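Local structure of beta-catenin homolog sys-1 (Caenorhabditis elegans, 3C2G) at residues 435-441 with 482-487. The protein acts as a beta-catenin-type transcriptional coregulator in the Wnt asymmetry pathway, binding the TCF factor POP-1 directly to activate or repress target genes. Numbering follows the deposited sequence.
Sequences IEIDILK and VLNVID
Val485 (chi1 t) points its isopropyl group at the first turn of helix 437-448, where three residues cover it: its CG2 lies 3.7 Å from Ile437 CG2 and 3.8 Å from Leu440 CD1, and its CG1 3.8 Å from Lys441 CG. Glu436, at phi/psi -64/150, is the N-cap; the helix then starts with Leu440 N bonded to Glu436 O (3.3 Å) and Lys441 N to Ile437 O (3.0 Å). Opposite it, 482-484 make a short 3-10 turn, Val485 N to Val482 O at 3.3 Å, and 485-487 run on extended. The CA register is Ile435 with Val482 (7.0 Å), Ile437 with Val485 (6.5 Å) and Lys441 with Asp487 (5.6 Å). Leu440 (m, t) bridges both valines, its CD1 4.3 Å from Val482 CG2; Ile435 CG2 meets that same CG2 at 3.9 Å. The Lys441 side chain crosses the extended residues nearly at right angles, NZ 3.6 Å from Ile486 O without hydrogen bonding. This is apolar packing of a loop on a helix start, within an all-helical armadillo domain. Asp487 turns its carboxylate away to the backbone of Arg490 and Glu492, Leu483 packs on helix 494-507, and Ile439 faces helix 368-377, so the contact lies between these two helices.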
ATOM      1  N   ILE A 435      11.803  13.903 -26.155  1.00 33.08           N
ATOM      2  CA  ILE A 435      11.908  15.268 -26.646  1.00 33.58           C
ATOM      3  C   ILE A 435      10.975  15.597 -27.809  1.00 34.56           C
ATOM      4  O   ILE A 435      11.051  16.691 -28.372  1.00 35.34           O
ATOM      5  CB  ILE A 435      13.375  15.731 -26.948  1.00 34.15           C
ATOM      6  CG1 ILE A 435      14.142  14.712 -27.803  1.00 33.53           C
ATOM      7  CG2 ILE A 435      14.118  16.072 -25.651  1.00 33.71           C
ATOM      8  CD1 ILE A 435      13.882  14.848 -29.292  1.00 33.56           C
ATOM      9  N   GLU A 436      10.067  14.685 -28.156  1.00 34.61           N
ATOM     10  CA  GLU A 436       9.014  15.015 -29.124  1.00 34.95           C
ATOM     11  C   GLU A 436       8.125  16.108 -28.547  1.00 35.99           C
ATOM     12  O   GLU A 436       7.951  16.180 -27.335  1.00 36.23           O
ATOM     13  CB  GLU A 436       8.183  13.790 -29.483  1.00 34.82           C
ATOM     14  CG  GLU A 436       8.847  12.837 -30.475  1.00 35.11           C
ATOM     15  CD  GLU A 436       7.994  11.613 -30.777  0.50 35.52           C
ATOM     16  OE1 GLU A 436       6.913  11.458 -30.163  0.50 36.40           O
ATOM     17  OE2 GLU A 436       8.404  10.802 -31.634  0.50 36.15           O
ATOM     18  N   ILE A 437       7.553  16.955 -29.403  1.00 37.41           N
ATOM     19  CA  ILE A 437       6.887  18.173 -28.914  1.00 38.59           C
ATOM     20  C   ILE A 437       5.632  17.930 -28.084  1.00 38.61           C
ATOM     21  O   ILE A 437       5.331  18.704 -27.182  1.00 38.41           O
ATOM     22  CB  ILE A 437       6.564  19.196 -30.026  1.00 38.90           C
ATOM     23  CG1 ILE A 437       5.733  18.557 -31.132  1.00 41.60           C
ATOM     24  CG2 ILE A 437       7.833  19.813 -30.564  1.00 40.20           C
ATOM     25  CD1 ILE A 437       4.901  19.557 -31.870  1.00 47.89           C
ATOM     26  N   ASP A 438       4.907  16.862 -28.385  1.00 38.99           N
ATOM     27  CA  ASP A 438       3.677  16.584 -27.665  1.00 39.46           C
ATOM     28  C   ASP A 438       3.910  16.288 -26.181  1.00 37.74           C
ATOM     29  O   ASP A 438       3.209  16.833 -25.339  1.00 37.36           O
ATOM     30  CB  ASP A 438       2.892  15.458 -28.336  1.00 41.47           C
ATOM     31  CG  ASP A 438       1.414  15.447 -27.937  1.00 48.03           C
ATOM     32  OD1 ASP A 438       0.915  16.431 -27.322  1.00 52.60           O
ATOM     33  OD2 ASP A 438       0.741  14.437 -28.248  1.00 54.43           O
ATOM     34  N   ILE A 439       4.891  15.448 -25.858  1.00 36.35           N
ATOM     35  CA  ILE A 439       5.154  15.135 -24.465  1.00 35.25           C
ATOM     36  C   ILE A 439       5.840  16.289 -23.715  1.00 35.62           C
ATOM     37  O   ILE A 439       5.582  16.510 -22.519  1.00 35.39           O
ATOM     38  CB  ILE A 439       5.890  13.783 -24.275  1.00 35.56           C
ATOM     39  CG1 ILE A 439       5.615  13.228 -22.867  1.00 33.79           C
ATOM     40  CG2 ILE A 439       7.384  13.919 -24.560  1.00 35.13           C
ATOM     41  CD1 ILE A 439       5.963  11.787 -22.694  1.00 33.38           C
ATOM     42  N   LEU A 440       6.683  17.043 -24.415  1.00 35.63           N
ATOM     43  CA  LEU A 440       7.258  18.258 -23.831  1.00 35.49           C
ATOM     44  C   LEU A 440       6.160  19.225 -23.415  1.00 35.39           C
ATOM     45  O   LEU A 440       6.208  19.781 -22.325  1.00 35.52           O
ATOM     46  CB  LEU A 440       8.229  18.951 -24.793  1.00 34.71           C
ATOM     47  CG  LEU A 440       9.637  18.361 -24.928  1.00 36.90           C
ATOM     48  CD1 LEU A 440      10.457  19.207 -25.884  1.00 38.11           C
ATOM     49  CD2 LEU A 440      10.367  18.233 -23.598  1.00 36.28           C
ATOM     50  N   LYS A 441       5.178  19.425 -24.287  1.00 35.34           N
ATOM     51  CA  LYS A 441       4.082  20.325 -23.983  1.00 36.87           C
ATOM     52  C   LYS A 441       3.338  19.866 -22.733  1.00 37.27           C
ATOM     53  O   LYS A 441       3.089  20.669 -21.841  1.00 38.15           O
ATOM     54  CB  LYS A 441       3.122  20.454 -25.165  1.00 37.03           C
ATOM     55  CG  LYS A 441       3.562  21.439 -26.236  1.00 39.09           C
ATOM     56  CD  LYS A 441       2.547  21.465 -27.380  1.00 44.39           C
ATOM     57  CE  LYS A 441       3.120  22.113 -28.632  1.00 48.75           C
ATOM     58  NZ  LYS A 441       2.094  22.921 -29.382  1.00 51.22           N
ATOM     59  N   VAL A 482      14.342  21.994 -28.260  1.00 44.11           N
ATOM     60  CA  VAL A 482      13.679  21.999 -26.953  1.00 43.92           C
ATOM     61  C   VAL A 482      13.150  23.373 -26.530  1.00 44.45           C
ATOM     62  O   VAL A 482      11.967  23.506 -26.184  1.00 44.69           O
ATOM     63  CB  VAL A 482      14.572  21.369 -25.859  1.00 44.03           C
ATOM     64  CG1 VAL A 482      14.003  21.616 -24.479  1.00 44.15           C
ATOM     65  CG2 VAL A 482      14.719  19.877 -26.102  1.00 42.96           C
ATOM     66  N   LEU A 483      14.006  24.391 -26.584  1.00 43.85           N
ATOM     67  CA  LEU A 483      13.609  25.730 -26.174  1.00 43.54           C
ATOM     68  C   LEU A 483      12.748  26.446 -27.204  1.00 43.96           C
ATOM     69  O   LEU A 483      12.409  27.613 -27.022  1.00 44.47           O
ATOM     70  CB  LEU A 483      14.833  26.578 -25.817  1.00 43.42           C
ATOM     71  CG  LEU A 483      15.566  26.240 -24.518  1.00 43.65           C
ATOM     72  CD1 LEU A 483      16.685  27.213 -24.292  1.00 43.51           C
ATOM     73  CD2 LEU A 483      14.630  26.263 -23.325  1.00 43.59           C
ATOM     74  N   ASN A 484      12.386  25.749 -28.275  1.00 44.56           N
ATOM     75  CA  ASN A 484      11.483  26.312 -29.284  1.00 45.77           C
ATOM     76  C   ASN A 484      10.044  25.848 -29.123  1.00 45.84           C
ATOM     77  O   ASN A 484       9.155  26.307 -29.843  1.00 46.23           O
ATOM     78  CB  ASN A 484      11.961  25.992 -30.705  1.00 46.25           C
ATOM     79  CG  ASN A 484      13.318  26.615 -31.033  1.00 49.42           C
ATOM     80  OD1 ASN A 484      13.741  27.625 -30.435  1.00 49.98           O
ATOM     81  ND2 ASN A 484      14.016  26.002 -31.984  1.00 51.15           N
ATOM     82  N   VAL A 485       9.819  24.933 -28.186  1.00 45.46           N
ATOM     83  CA  VAL A 485       8.483  24.419 -27.935  1.00 45.63           C
ATOM     84  C   VAL A 485       7.714  25.385 -27.031  1.00 46.01           C
ATOM     85  O   VAL A 485       8.166  25.731 -25.937  1.00 44.62           O
ATOM     86  CB  VAL A 485       8.516  22.997 -27.330  1.00 45.98           C
ATOM     87  CG1 VAL A 485       7.115  22.413 -27.249  1.00 43.95           C
ATOM     88  CG2 VAL A 485       9.423  22.093 -28.160  1.00 46.53           C
ATOM     89  N   ILE A 486       6.555  25.811 -27.525  1.00 46.83           N
ATOM     90  CA  ILE A 486       5.705  26.788 -26.867  1.00 48.47           C
ATOM     91  C   ILE A 486       4.356  26.123 -26.622  1.00 48.67           C
ATOM     92  O   ILE A 486       3.805  25.501 -27.523  1.00 49.54           O
ATOM     93  CB  ILE A 486       5.509  28.021 -27.789  1.00 49.03           C
ATOM     94  CG1 ILE A 486       6.858  28.578 -28.274  1.00 51.57           C
ATOM     95  CG2 ILE A 486       4.655  29.097 -27.132  1.00 49.21           C
ATOM     96  CD1 ILE A 486       7.752  29.165 -27.189  1.00 52.73           C
ATOM     97  N   ASP A 487       3.818  26.235 -25.415  1.00 48.92           N
ATOM     98  CA  ASP A 487       2.519  25.617 -25.140  1.00 49.77           C
ATOM     99  C   ASP A 487       1.360  26.511 -25.590  1.00 50.76           C
ATOM    100  O   ASP A 487       1.484  27.737 -25.611  1.00 51.02           O
ATOM    101  CB  ASP A 487       2.375  25.267 -23.662  1.00 48.74           C
ATOM    102  CG  ASP A 487       2.086  26.477 -22.812  1.00 47.95           C
ATOM    103  OD1 ASP A 487       2.927  27.401 -22.799  1.00 44.74           O
ATOM    104  OD2 ASP A 487       1.010  26.506 -22.166  1.00 49.46           O
TER